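PDB 4XAB: EvdO2, which probably catalyses an oxidative cyclization in orthosomycin biosynthesis as a metal-dependent oxygenase of the phytanoyl-CoA dioxygenase family, with a double-stranded beta-helix fold. Local coordinates for residues W128-A133 and R212-A217; G143-T148 and V230-S235; Y162-H167 and S195-P200; L172-I177 and L186-V191. All coordinates share one frame; numbering follows the deposited sequence. Where two conformers were deposited one is given.

Contact 1: W128-A133 and R212-A217; sequences WHQDEA and RTPHYA. With NI (nickel (II) ion), chain B.
This is the metal site of a double-stranded beta-helix oxygenase, a two-His, one-carboxylate facial triad. Nickel occupies the site; iron is the probable native metal, as in this family. His129 NE2 binds the nickel at 2.0 Å, and Asp131 OD1 and His215 NE2 complete the triad. Water 2 binds too and donates to Asp131 OD2, which also bonds His209. His215 ND1 donates in its ring plane to Thr213 O, and His129 ND1 bonds Pro127 O, fixing both rings.

The backbones pair antiparallel at His129 and His215, with a bond each way. Gln130 NE2 adds a nearly straight bond to Arg212 O, while its OE1 accepts from Leu172 N.

The Trp128 indole packs on Tyr216, whose CB sits over the centre of its face, 3.4 Å from Trp128 CE2; the phenol ring forms an offset stack with the five-membered ring. An alanine in place of Trp128 would lose the indole and probably loosen the packing next to His129.

Glu132 and Arg212 form a side-on salt bridge; Arg246 also pairs with Glu132 OE2. Arg212 NE meets Glu132 OE1 from above the carboxylate plane; Arg212 NH2 reaches the syn lone pair of Glu132 OE2 at 2.9 Å.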
loop_
_atom_site.group_PDB
_atom_site.type_symbol
_atom_site.label_atom_id
_atom_site.label_comp_id
_atom_site.label_asym_id
_atom_site.label_seq_id
_atom_site.Cartn_x
_atom_site.Cartn_y
_atom_site.Cartn_z
ATOM N N TRP A 128 2.537 -12.287 2.876
ATOM C CA TRP A 128 1.076 -12.276 2.911
ATOM C C TRP A 128 0.533 -11.675 4.204
ATOM O O TRP A 128 0.956 -12.043 5.291
ATOM C CB TRP A 128 0.528 -13.691 2.743
ATOM C CG TRP A 128 0.608 -14.168 1.340
ATOM C CD1 TRP A 128 1.517 -15.049 0.817
ATOM C CD2 TRP A 128 -0.252 -13.785 0.268
ATOM N NE1 TRP A 128 1.267 -15.239 -0.517
ATOM C CE2 TRP A 128 0.193 -14.467 -0.884
ATOM C CE3 TRP A 128 -1.347 -12.919 0.165
ATOM C CZ2 TRP A 128 -0.427 -14.320 -2.123
ATOM C CZ3 TRP A 128 -1.967 -12.773 -1.065
ATOM C CH2 TRP A 128 -1.501 -13.468 -2.199
ATOM N N HIS A 129 -0.411 -10.744 4.066
ATOM C CA HIS A 129 -1.061 -10.113 5.209
ATOM C C HIS A 129 -2.368 -9.495 4.767
ATOM O O HIS A 129 -2.609 -9.312 3.574
ATOM C CB HIS A 129 -0.171 -9.022 5.845
ATOM C CG HIS A 129 0.020 -7.808 4.978
ATOM N ND1 HIS A 129 0.893 -7.786 3.909
ATOM C CD2 HIS A 129 -0.564 -6.584 5.010
ATOM C CE1 HIS A 129 0.842 -6.600 3.322
ATOM N NE2 HIS A 129 -0.039 -5.851 3.965
ATOM N N GLN A 130 -3.206 -9.164 5.748
ATOM C CA GLN A 130 -4.358 -8.310 5.509
ATOM C C GLN A 130 -4.120 -7.033 6.286
ATOM O O GLN A 130 -3.672 -7.074 7.437
ATOM C CB GLN A 130 -5.655 -8.985 5.951
ATOM C CG GLN A 130 -6.062 -10.140 5.080
ATOM C CD GLN A 130 -6.955 -11.095 5.822
ATOM O OE1 GLN A 130 -6.515 -11.749 6.768
ATOM N NE2 GLN A 130 -8.216 -11.179 5.408
ATOM N N ASP A 131 -4.406 -5.890 5.669
ATOM C CA ASP A 131 -4.114 -4.632 6.335
ATOM C C ASP A 131 -4.929 -4.527 7.632
ATOM O O ASP A 131 -4.474 -3.943 8.616
ATOM C CB ASP A 131 -4.395 -3.444 5.400
ATOM C CG ASP A 131 -3.404 -3.358 4.254
ATOM O OD1 ASP A 131 -2.332 -3.994 4.336
ATOM O OD2 ASP A 131 -3.703 -2.674 3.258
ATOM N N GLU A 132 -6.122 -5.115 7.644
ATOM C CA GLU A 132 -6.952 -5.068 8.854
ATOM C C GLU A 132 -6.297 -5.794 10.043
ATOM O O GLU A 132 -6.611 -5.520 11.201
ATOM C CB GLU A 132 -8.342 -5.658 8.586
ATOM C CG GLU A 132 -9.317 -5.398 9.749
ATOM C CD GLU A 132 -10.763 -5.630 9.374
ATOM O OE1 GLU A 132 -11.085 -5.581 8.173
ATOM O OE2 GLU A 132 -11.575 -5.876 10.290
ATOM N N ALA A 133 -5.371 -6.708 9.772
ATOM C CA ALA A 133 -4.707 -7.414 10.874
ATOM C C ALA A 133 -3.915 -6.466 11.772
ATOM O O ALA A 133 -3.604 -6.796 12.922
ATOM C CB ALA A 133 -3.792 -8.515 10.321
ATOM N N ARG A 212 -9.435 -5.762 3.967
ATOM C CA ARG A 212 -9.417 -7.192 4.307
ATOM C C ARG A 212 -8.889 -8.088 3.174
ATOM O O ARG A 212 -8.818 -9.303 3.321
ATOM C CB ARG A 212 -10.817 -7.644 4.722
ATOM C CG ARG A 212 -10.831 -8.735 5.776
ATOM C CD ARG A 212 -12.233 -8.937 6.325
ATOM N NE ARG A 212 -12.556 -8.020 7.415
ATOM C CZ ARG A 212 -13.659 -8.112 8.154
ATOM N NH1 ARG A 212 -14.541 -9.067 7.899
ATOM N NH2 ARG A 212 -13.886 -7.252 9.138
ATOM N N THR A 213 -8.508 -7.509 2.044
ATOM C CA THR A 213 -7.972 -8.354 0.979
ATOM C C THR A 213 -6.533 -8.785 1.253
ATOM O O THR A 213 -5.657 -7.942 1.391
ATOM C CB THR A 213 -8.022 -7.627 -0.371
ATOM O OG1 THR A 213 -9.346 -7.136 -0.566
ATOM C CG2 THR A 213 -7.638 -8.576 -1.519
ATOM N N PRO A 214 -6.282 -10.104 1.319
ATOM C CA PRO A 214 -4.888 -10.518 1.537
ATOM C C PRO A 214 -3.998 -10.115 0.368
ATOM O O PRO A 214 -4.414 -10.217 -0.800
ATOM C CB PRO A 214 -4.979 -12.050 1.653
ATOM C CG PRO A 214 -6.418 -12.324 2.019
ATOM C CD PRO A 214 -7.200 -11.253 1.275
ATOM N N HIS A 215 -2.801 -9.624 0.674
ATOM C CA HIS A 215 -1.856 -9.308 -0.389
ATOM C C HIS A 215 -0.420 -9.590 0.015
ATOM O O HIS A 215 -0.104 -9.731 1.190
ATOM C CB HIS A 215 -2.008 -7.845 -0.854
ATOM C CG HIS A 215 -2.015 -6.838 0.258
ATOM N ND1 HIS A 215 -3.103 -6.644 1.082
ATOM C CD2 HIS A 215 -1.080 -5.944 0.655
ATOM C CE1 HIS A 215 -2.824 -5.692 1.957
ATOM N NE2 HIS A 215 -1.611 -5.239 1.711
ATOM N N TYR A 216 0.437 -9.663 -0.998
ATOM C CA TYR A 216 1.837 -10.054 -0.863
ATOM C C TYR A 216 2.609 -9.239 -1.879
ATOM O O TYR A 216 2.063 -8.890 -2.920
ATOM C CB TYR A 216 1.984 -11.553 -1.120
ATOM C CG TYR A 216 3.343 -12.032 -1.555
ATOM C CD1 TYR A 216 3.730 -11.997 -2.893
ATOM C CD2 TYR A 216 4.225 -12.562 -0.629
ATOM C CE1 TYR A 216 4.968 -12.449 -3.284
ATOM C CE2 TYR A 216 5.462 -13.018 -1.011
ATOM C CZ TYR A 216 5.828 -12.955 -2.336
ATOM O OH TYR A 216 7.060 -13.420 -2.711
ATOM N N ALA A 217 3.861 -8.915 -1.584
ATOM C CA ALA A 217 4.726 -8.323 -2.605
ATOM C C ALA A 217 6.044 -9.060 -2.642
ATOM O O ALA A 217 6.637 -9.337 -1.603
ATOM C CB ALA A 217 4.956 -6.835 -2.348
HETATM NI NI NI B . -0.658 -4.081 3.142
HETATM O O HOH W 1 -5.672 -5.794 3.128
HETATM O O HOH W 2 -1.246 -2.415 2.182
#

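Contact 2: G143-T148 and V230-S235; sequences GLSIWT and VLVFMS
Strands 139-149 and 226-234 run antiparallel here as neighbours in the larger sheet of the double-stranded beta-helix. The axes of the two segments approach to 4.6 Å, at 165°. Four backbone hydrogen bonds join them. Leu144 and Phe233 form one hydrogen-bonded pair, and Ile146 and Leu231 form the next. The bond from Ile146 N to Leu231 O is 2.8 Å long and nearly straight.

Ile146 can be followed outward. Its CB lies 3.9 Å from Leu231 O. CG1 is anti to the carbonyl carbon (chi1 -60°), and the chain then runs extended to CD1. This tip meets the Phe233 ring obliquely, with Ile146 CD1 4.0 Å from Phe233 CE1. Leu144 CD1 approaches the same ring near its plane. These residues make one apolar face with Leu231.

The other face carries Gly143, Ser145, Trp147, Val230, Val232 and Met234. Val230 CG2 presses on Trp147 CD1 at 3.4 Å, oblique to the indole. Ser145 OG lies 3.6 Å from Val232 CG2. At Gly143 the backbones come close, with its CA 3.2 Å from Phe233 O. A side chain there would clash with that oxygen. The Ser145 side chain comes within about 6 Å of the nickel.

Strand 206-210 flanks strand 139-149, and strand 110-118 flanks strand 226-234. Helix 89-102 packs on the face of Leu144, Ile146 and Phe233, where Phe101, Cys94, Arg95 and Ala98 touch these side chains.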
loop_
_atom_site.group_PDB
_atom_site.type_symbol
_atom_site.label_atom_id
_atom_site.label_comp_id
_atom_site.label_asym_id
_atom_site.label_seq_id
_atom_site.Cartn_x
_atom_site.Cartn_y
_atom_site.Cartn_z
ATOM N N GLY A 143 -12.724 0.643 4.516
ATOM C CA GLY A 143 -11.657 1.414 3.919
ATOM C C GLY A 143 -10.902 0.697 2.846
ATOM O O GLY A 143 -11.112 -0.490 2.583
ATOM N N LEU A 144 -9.988 1.431 2.233
ATOM C CA LEU A 144 -9.174 0.850 1.184
ATOM C C LEU A 144 -7.876 1.624 1.047
ATOM O O LEU A 144 -7.684 2.690 1.659
ATOM C CB LEU A 144 -9.950 0.825 -0.143
ATOM C CG LEU A 144 -10.599 2.115 -0.676
ATOM C CD1 LEU A 144 -9.569 3.127 -1.172
ATOM C CD2 LEU A 144 -11.564 1.794 -1.816
ATOM N N SER A 145 -6.990 1.068 0.238
ATOM C CA SER A 145 -5.707 1.676 -0.089
ATOM C C SER A 145 -5.582 1.816 -1.599
ATOM O O SER A 145 -5.974 0.918 -2.328
ATOM C CB SER A 145 -4.546 0.824 0.418
ATOM O OG SER A 145 -4.552 0.779 1.834
ATOM N N ILE A 146 -5.013 2.934 -2.035
ATOM C CA ILE A 146 -4.711 3.188 -3.447
ATOM C C ILE A 146 -3.200 3.347 -3.568
ATOM O O ILE A 146 -2.614 4.329 -3.088
ATOM C CB ILE A 146 -5.454 4.441 -3.973
ATOM C CG1 ILE A 146 -6.962 4.258 -3.839
ATOM C CG2 ILE A 146 -5.137 4.672 -5.433
ATOM C CD1 ILE A 146 -7.786 5.520 -4.156
ATOM N N TRP A 147 -2.589 2.331 -4.171
ATOM C CA TRP A 147 -1.151 2.154 -4.315
ATOM C C TRP A 147 -0.759 2.635 -5.706
ATOM O O TRP A 147 -0.966 1.907 -6.667
ATOM C CB TRP A 147 -0.830 0.660 -4.123
ATOM C CG TRP A 147 0.604 0.174 -3.976
ATOM C CD1 TRP A 147 1.301 -0.001 -2.805
ATOM C CD2 TRP A 147 1.459 -0.321 -5.023
ATOM N NE1 TRP A 147 2.551 -0.522 -3.071
ATOM C CE2 TRP A 147 2.671 -0.729 -4.420
ATOM C CE3 TRP A 147 1.324 -0.439 -6.410
ATOM C CZ2 TRP A 147 3.745 -1.245 -5.161
ATOM C CZ3 TRP A 147 2.399 -0.956 -7.146
ATOM C CH2 TRP A 147 3.586 -1.350 -6.517
ATOM N N THR A 148 -0.241 3.858 -5.817
ATOM C CA THR A 148 0.128 4.416 -7.127
ATOM C C THR A 148 1.614 4.208 -7.335
ATOM O O THR A 148 2.417 4.624 -6.497
ATOM C CB THR A 148 -0.180 5.925 -7.232
ATOM O OG1 THR A 148 -1.581 6.156 -7.048
ATOM C CG2 THR A 148 0.274 6.490 -8.592
ATOM N N VAL A 230 1.136 5.623 -1.532
ATOM C CA VAL A 230 -0.079 4.950 -1.110
ATOM C C VAL A 230 -0.984 5.944 -0.407
ATOM O O VAL A 230 -0.548 6.667 0.487
ATOM C CB VAL A 230 0.222 3.761 -0.157
ATOM C CG1 VAL A 230 -1.063 3.045 0.197
ATOM C CG2 VAL A 230 1.206 2.786 -0.803
ATOM N N LEU A 231 -2.246 5.993 -0.818
ATOM C CA LEU A 231 -3.236 6.788 -0.109
ATOM C C LEU A 231 -4.242 5.846 0.513
ATOM O O LEU A 231 -4.749 4.940 -0.140
ATOM C CB LEU A 231 -3.924 7.766 -1.056
ATOM C CG LEU A 231 -3.076 8.971 -1.447
ATOM C CD1 LEU A 231 -3.707 9.676 -2.647
ATOM C CD2 LEU A 231 -2.960 9.921 -0.247
ATOM N N VAL A 232 -4.492 6.042 1.800
ATOM C CA VAL A 232 -5.465 5.254 2.534
ATOM C C VAL A 232 -6.696 6.099 2.825
ATOM O O VAL A 232 -6.570 7.221 3.262
ATOM C CB VAL A 232 -4.860 4.744 3.841
ATOM C CG1 VAL A 232 -5.922 4.059 4.683
ATOM C CG2 VAL A 232 -3.689 3.818 3.522
ATOM N N PHE A 233 -7.873 5.565 2.516
ATOM C CA PHE A 233 -9.140 6.244 2.763
ATOM C C PHE A 233 -9.998 5.328 3.608
ATOM O O PHE A 233 -10.120 4.135 3.305
ATOM C CB PHE A 233 -9.857 6.586 1.443
ATOM C CG PHE A 233 -9.139 7.619 0.613
ATOM C CD1 PHE A 233 -8.276 7.239 -0.416
ATOM C CD2 PHE A 233 -9.313 8.971 0.866
ATOM C CE1 PHE A 233 -7.621 8.195 -1.168
ATOM C CE2 PHE A 233 -8.655 9.929 0.116
ATOM C CZ PHE A 233 -7.800 9.534 -0.907
ATOM N N MET A 234 -10.618 5.874 4.646
ATOM C CA MET A 234 -11.355 5.018 5.560
ATOM C C MET A 234 -12.486 5.755 6.248
ATOM O O MET A 234 -12.471 6.978 6.353
ATOM C CB MET A 234 -10.410 4.449 6.604
ATOM C CG MET A 234 -9.842 5.511 7.497
ATOM S SD MET A 234 -8.409 4.878 8.370
ATOM C CE MET A 234 -7.889 6.335 9.262
ATOM N N SER A 235 -13.453 4.989 6.739
ATOM C CA SER A 235 -14.563 5.562 7.490
ATOM C C SER A 235 -14.132 5.835 8.916
ATOM O O SER A 235 -13.110 5.319 9.375
ATOM C CB SER A 235 -15.744 4.606 7.503
ATOM O OG SER A 235 -15.446 3.506 8.347
#

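Contact 3: Y162-H167 and S195-P200; sequences YLPGGH and SAVACP
The Tyr162 ring takes Cys199 SG at its edge, in plane, and stacks with the Phe23 ring. The ring of His209 also meets it, and Tyr162 OH bonds His209 ND1. The contact is a short antiparallel beta bridge in the small sheet where strand 160-162 lies between strands 197-198 and 215-217 of the beta-helix fold. The sulfur-aromatic contact is edge-on: Cys199 SG is 3.7 Å from Tyr162 CD1 and almost equally near CE1. The sulfur is anti to its carbonyl carbon (chi1 -70°).

Tyr162 and Val197 form the hydrogen-bonded pair. Tyr162 N donates to Val197 O at 2.9 Å, and Val197 N returns a bond to Tyr162 O. Both donors lie in the carbonyl planes. Ala196 CA adds a CH contact to Tyr162 O, 3.3 Å away.

Beyond the bridge the chain leaves the sheet in a type II beta turn from Leu163 to Gly166. Gly165 has a positive phi of 86°, where a side chain would jam against the preceding carbonyl. Gly166 N closes the turn on Leu163 O.

Tyr162 reaches inward to the second shell of the metal site, since His209 also bonds the metal ligand Asp131. Apolar contacts fill the outer part. The Leu163 CD1 branch touches Ser195 CB at 3.5 Å. The Pro164 ring crosses Val197 obliquely, and its CG meets Val197 CG2 at 3.6 Å.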
loop_
_atom_site.group_PDB
_atom_site.type_symbol
_atom_site.label_atom_id
_atom_site.label_comp_id
_atom_site.label_asym_id
_atom_site.label_seq_id
_atom_site.Cartn_x
_atom_site.Cartn_y
_atom_site.Cartn_z
ATOM N N TYR A 162 -2.648 -10.524 -4.996
ATOM C CA TYR A 162 -3.829 -10.601 -4.135
ATOM C C TYR A 162 -4.467 -11.977 -4.072
ATOM O O TYR A 162 -4.318 -12.781 -4.986
ATOM C CB TYR A 162 -4.897 -9.623 -4.624
ATOM C CG TYR A 162 -4.490 -8.189 -4.554
ATOM C CD1 TYR A 162 -4.148 -7.492 -5.702
ATOM C CD2 TYR A 162 -4.467 -7.521 -3.349
ATOM C CE1 TYR A 162 -3.803 -6.168 -5.646
ATOM C CE2 TYR A 162 -4.107 -6.213 -3.276
ATOM C CZ TYR A 162 -3.769 -5.530 -4.430
ATOM O OH TYR A 162 -3.422 -4.201 -4.356
ATOM N N LEU A 163 -5.212 -12.230 -2.993
ATOM C CA LEU A 163 -6.102 -13.386 -2.938
ATOM C C LEU A 163 -7.516 -12.934 -3.268
ATOM O O LEU A 163 -8.185 -12.353 -2.416
ATOM C CB LEU A 163 -6.083 -14.046 -1.552
ATOM C CG LEU A 163 -6.954 -15.303 -1.510
ATOM C CD1 LEU A 163 -6.261 -16.427 -2.247
ATOM C CD2 LEU A 163 -7.288 -15.717 -0.075
ATOM N N PRO A 164 -7.974 -13.180 -4.509
ATOM C CA PRO A 164 -9.299 -12.700 -4.916
ATOM C C PRO A 164 -10.400 -13.216 -4.004
ATOM O O PRO A 164 -10.446 -14.417 -3.718
ATOM C CB PRO A 164 -9.468 -13.267 -6.331
ATOM C CG PRO A 164 -8.065 -13.501 -6.823
ATOM C CD PRO A 164 -7.295 -13.920 -5.594
ATOM N N GLY A 165 -11.267 -12.311 -3.562
ATOM C CA GLY A 165 -12.412 -12.695 -2.769
ATOM C C GLY A 165 -12.094 -12.793 -1.294
ATOM O O GLY A 165 -12.995 -12.977 -0.475
ATOM N N GLY A 166 -10.816 -12.646 -0.945
ATOM C CA GLY A 166 -10.390 -12.848 0.434
ATOM C C GLY A 166 -10.931 -11.827 1.414
ATOM O O GLY A 166 -10.906 -12.042 2.631
ATOM N N HIS A 167 -11.399 -10.698 0.898
ATOM C CA HIS A 167 -11.970 -9.668 1.757
ATOM C C HIS A 167 -13.332 -10.078 2.327
ATOM O O HIS A 167 -13.841 -9.402 3.218
ATOM C CB HIS A 167 -12.097 -8.336 1.005
ATOM C CG HIS A 167 -13.001 -8.395 -0.185
ATOM N ND1 HIS A 167 -12.973 -9.433 -1.092
ATOM C CD2 HIS A 167 -13.979 -7.556 -0.603
ATOM C CE1 HIS A 167 -13.883 -9.221 -2.030
ATOM N NE2 HIS A 167 -14.496 -8.084 -1.760
ATOM N N SER A 195 -3.494 -19.598 -5.567
ATOM C CA SER A 195 -4.747 -18.869 -5.750
ATOM C C SER A 195 -4.497 -17.380 -5.993
ATOM O O SER A 195 -5.415 -16.633 -6.316
ATOM C CB SER A 195 -5.651 -19.052 -4.537
ATOM O OG SER A 195 -5.827 -20.424 -4.241
ATOM N N ALA A 196 -3.246 -16.962 -5.867
ATOM C CA ALA A 196 -2.905 -15.546 -5.982
ATOM C C ALA A 196 -2.974 -15.030 -7.415
ATOM O O ALA A 196 -2.763 -15.767 -8.392
ATOM C CB ALA A 196 -1.508 -15.285 -5.414
ATOM N N VAL A 197 -3.249 -13.739 -7.526
ATOM C CA VAL A 197 -3.260 -13.052 -8.806
ATOM C C VAL A 197 -2.332 -11.841 -8.730
ATOM O O VAL A 197 -2.437 -11.049 -7.805
ATOM C CB VAL A 197 -4.702 -12.624 -9.185
ATOM C CG1 VAL A 197 -4.676 -11.768 -10.421
ATOM C CG2 VAL A 197 -5.576 -13.862 -9.406
ATOM N N ALA A 198 -1.414 -11.700 -9.690
ATOM C CA ALA A 198 -0.458 -10.593 -9.647
ATOM C C ALA A 198 -0.979 -9.396 -10.410
ATOM O O ALA A 198 -1.702 -9.558 -11.388
ATOM C CB ALA A 198 0.910 -11.023 -10.217
ATOM N N CYS A 199 -0.571 -8.206 -9.976
ATOM C CA CYS A 199 -1.032 -6.957 -10.569
ATOM C C CYS A 199 0.112 -6.063 -11.027
ATOM O O CYS A 199 0.398 -5.037 -10.399
ATOM C CB CYS A 199 -1.912 -6.202 -9.567
ATOM S SG CYS A 199 -3.485 -7.033 -9.317
ATOM N N PRO A 200 0.762 -6.434 -12.140
ATOM C CA PRO A 200 1.781 -5.525 -12.668
ATOM C C PRO A 200 1.158 -4.212 -13.142
ATOM O O PRO A 200 -0.029 -4.175 -13.482
ATOM C CB PRO A 200 2.385 -6.316 -13.828
ATOM C CG PRO A 200 2.134 -7.755 -13.472
ATOM C CD PRO A 200 0.752 -7.717 -12.865
#

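Contact 4: L172-I177 and L186-V191; sequences LPHHHI and LMTDDV
The two segments form a beta hairpin, strands 175-176 and 186-187, in which His175 N and Met187 O, and Met187 N and His175 O, make two antiparallel bonds nearly along the C=O axes. The hairpin is an excursion from the beta-helix core.

Three histidines each present a ring face to an aliphatic group. Thr188 CB lies over the centre of the His174 ring, 3.9 Å from its centroid. Met187 CG lies over a face of His175, the two side chains running alongside and Met187 CG coming within 3.4 Å of His175 CE1. Leu186 CD2 sits over His176, 3.6 Å from His176 CD2.

His174 is gripped at both nitrogens. ND1 donates to Leu172 O at 2.6 Å, in the ring plane but from above the carbonyl plane, and NE2 accepts from Gln130 N beside the metal site. An alanine in place of His174 would remove both bonds and the face against Thr188, and would probably disturb the join between hairpin and metal-binding loop.

His175 NE2 makes a weak bond to Asp189 OD2. Leu172 CD1 packs on Val191 CG2 at 4.0 Å. Water 3 donates to Pro173 O and Asp190 OD2 and accepts from Asp189 N. Thr188 builds an ST turn. Its OG1, anti to the backbone N, accepts from Asp190 N at 3.1 Å and donates to Pro173 O at 2.7 Å.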
loop_
_atom_site.group_PDB
_atom_site.type_symbol
_atom_site.label_atom_id
_atom_site.label_comp_id
_atom_site.label_asym_id
_atom_site.label_seq_id
_atom_site.Cartn_x
_atom_site.Cartn_y
_atom_site.Cartn_z
ATOM N N LEU A 172 -7.461 -13.447 8.790
ATOM C CA LEU A 172 -6.704 -14.681 8.952
ATOM C C LEU A 172 -5.768 -14.620 10.143
ATOM O O LEU A 172 -5.413 -13.539 10.594
ATOM C CB LEU A 172 -5.917 -14.936 7.669
ATOM C CG LEU A 172 -6.819 -15.174 6.465
ATOM C CD1 LEU A 172 -6.051 -15.026 5.163
ATOM C CD2 LEU A 172 -7.462 -16.558 6.583
ATOM N N PRO A 173 -5.380 -15.789 10.675
ATOM C CA PRO A 173 -4.404 -15.745 11.764
ATOM C C PRO A 173 -3.115 -15.078 11.299
ATOM O O PRO A 173 -2.574 -15.448 10.261
ATOM C CB PRO A 173 -4.179 -17.222 12.097
ATOM C CG PRO A 173 -5.434 -17.907 11.665
ATOM C CD PRO A 173 -5.875 -17.154 10.421
ATOM N N HIS A 174 -2.637 -14.101 12.052
ATOM C CA HIS A 174 -1.362 -13.473 11.730
ATOM C C HIS A 174 -0.401 -13.642 12.896
ATOM O O HIS A 174 -0.807 -13.882 14.034
ATOM C CB HIS A 174 -1.524 -11.975 11.421
ATOM C CG HIS A 174 -2.136 -11.673 10.084
ATOM N ND1 HIS A 174 -3.414 -12.063 9.734
ATOM C CD2 HIS A 174 -1.656 -10.973 9.026
ATOM C CE1 HIS A 174 -3.688 -11.624 8.515
ATOM N NE2 HIS A 174 -2.635 -10.965 8.063
ATOM N N HIS A 175 0.883 -13.506 12.610
ATOM C CA HIS A 175 1.875 -13.460 13.671
ATOM C C HIS A 175 2.942 -12.472 13.273
ATOM O O HIS A 175 3.068 -12.133 12.102
ATOM C CB HIS A 175 2.470 -14.838 13.933
ATOM C CG HIS A 175 3.001 -15.514 12.711
ATOM N ND1 HIS A 175 4.330 -15.456 12.346
ATOM C CD2 HIS A 175 2.386 -16.276 11.777
ATOM C CE1 HIS A 175 4.509 -16.146 11.234
ATOM N NE2 HIS A 175 3.346 -16.659 10.872
ATOM N N HIS A 176 3.692 -11.983 14.246
ATOM C CA HIS A 176 4.818 -11.140 13.912
ATOM C C HIS A 176 5.868 -11.977 13.203
ATOM O O HIS A 176 6.116 -13.125 13.569
ATOM C CB HIS A 176 5.382 -10.467 15.163
ATOM C CG HIS A 176 4.609 -9.253 15.574
ATOM N ND1 HIS A 176 3.763 -9.239 16.662
ATOM C CD2 HIS A 176 4.523 -8.024 15.013
ATOM C CE1 HIS A 176 3.213 -8.044 16.769
ATOM N NE2 HIS A 176 3.654 -7.289 15.780
ATOM N N ILE A 177 6.464 -11.402 12.170
ATOM C CA ILE A 177 7.575 -12.040 11.481
ATOM C C ILE A 177 8.669 -12.373 12.503
ATOM O O ILE A 177 9.258 -13.455 12.466
ATOM C CB ILE A 177 8.107 -11.133 10.355
ATOM C CG1 ILE A 177 7.038 -10.986 9.263
ATOM C CG2 ILE A 177 9.402 -11.684 9.802
ATOM C CD1 ILE A 177 7.163 -9.734 8.408
ATOM N N LEU A 186 3.675 -7.934 10.231
ATOM C CA LEU A 186 2.880 -9.141 10.438
ATOM C C LEU A 186 2.839 -10.008 9.188
ATOM O O LEU A 186 3.036 -9.514 8.074
ATOM C CB LEU A 186 1.443 -8.764 10.824
ATOM C CG LEU A 186 1.213 -8.030 12.144
ATOM C CD1 LEU A 186 -0.256 -7.563 12.198
ATOM C CD2 LEU A 186 1.506 -8.947 13.294
ATOM N N MET A 187 2.568 -11.298 9.367
ATOM C CA MET A 187 2.312 -12.166 8.228
ATOM C C MET A 187 1.296 -13.236 8.559
ATOM O O MET A 187 1.056 -13.533 9.731
ATOM C CB MET A 187 3.606 -12.826 7.748
ATOM C CG MET A 187 4.179 -13.807 8.734
ATOM S SD MET A 187 5.653 -14.583 8.035
ATOM C CE MET A 187 4.954 -15.303 6.556
ATOM N N THR A 188 0.700 -13.809 7.516
ATOM C CA THR A 188 -0.128 -14.992 7.687
ATOM C C THR A 188 0.421 -16.125 6.825
ATOM O O THR A 188 0.990 -15.876 5.766
ATOM C CB THR A 188 -1.617 -14.729 7.337
ATOM O OG1 THR A 188 -2.368 -15.922 7.585
ATOM C CG2 THR A 188 -1.809 -14.277 5.877
ATOM N N ASP A 189 0.266 -17.357 7.299
ATOM C CA ASP A 189 0.649 -18.546 6.539
ATOM C C ASP A 189 -0.559 -19.107 5.805
ATOM O O ASP A 189 -0.463 -20.090 5.081
ATOM C CB ASP A 189 1.219 -19.631 7.461
ATOM C CG ASP A 189 2.511 -19.214 8.140
ATOM O OD1 ASP A 189 3.339 -18.533 7.496
ATOM O OD2 ASP A 189 2.700 -19.581 9.320
ATOM N N ASP A 190 -1.707 -18.480 6.009
ATOM C CA ASP A 190 -2.965 -19.078 5.597
ATOM C C ASP A 190 -3.503 -18.548 4.281
ATOM O O ASP A 190 -4.708 -18.359 4.122
ATOM C CB ASP A 190 -3.987 -18.894 6.725
ATOM C CG ASP A 190 -3.633 -19.724 7.952
ATOM O OD1 ASP A 190 -3.382 -20.933 7.783
ATOM O OD2 ASP A 190 -3.573 -19.179 9.077
ATOM N N VAL A 191 -2.597 -18.326 3.328
ATOM C CA VAL A 191 -2.980 -18.013 1.957
ATOM C C VAL A 191 -2.333 -19.032 1.023
ATOM O O VAL A 191 -1.149 -19.328 1.151
ATOM C CB VAL A 191 -2.550 -16.579 1.532
ATOM C CG1 VAL A 191 -2.889 -16.328 0.060
ATOM C CG2 VAL A 191 -3.217 -15.534 2.413
HETATM O O HOH W 3 -1.053 -18.121 9.839
#

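Contacts 1 and 2 cross along the chain. Contact 4 is nested inside contact 3, and contact 3 lies inside the loops closed by contact 1 and contact 2. Contact 1 is the hub. Its centre is about 9 Å from that of contact 4, about 10 Å from contact 3 and about 13 Å from contact 2, and it touches all three. Contacts 3 and 4 also touch, at Leu163 and Val191. Contacts 1 and 3 share the small sheet through strands 215-217 and 160-162. Contact 2 belongs to the larger sheet. Contacts 2 and 4 lie about 21 Å apart between centres. The metal site is bordered by the larger sheet, the small sheet and the hairpin.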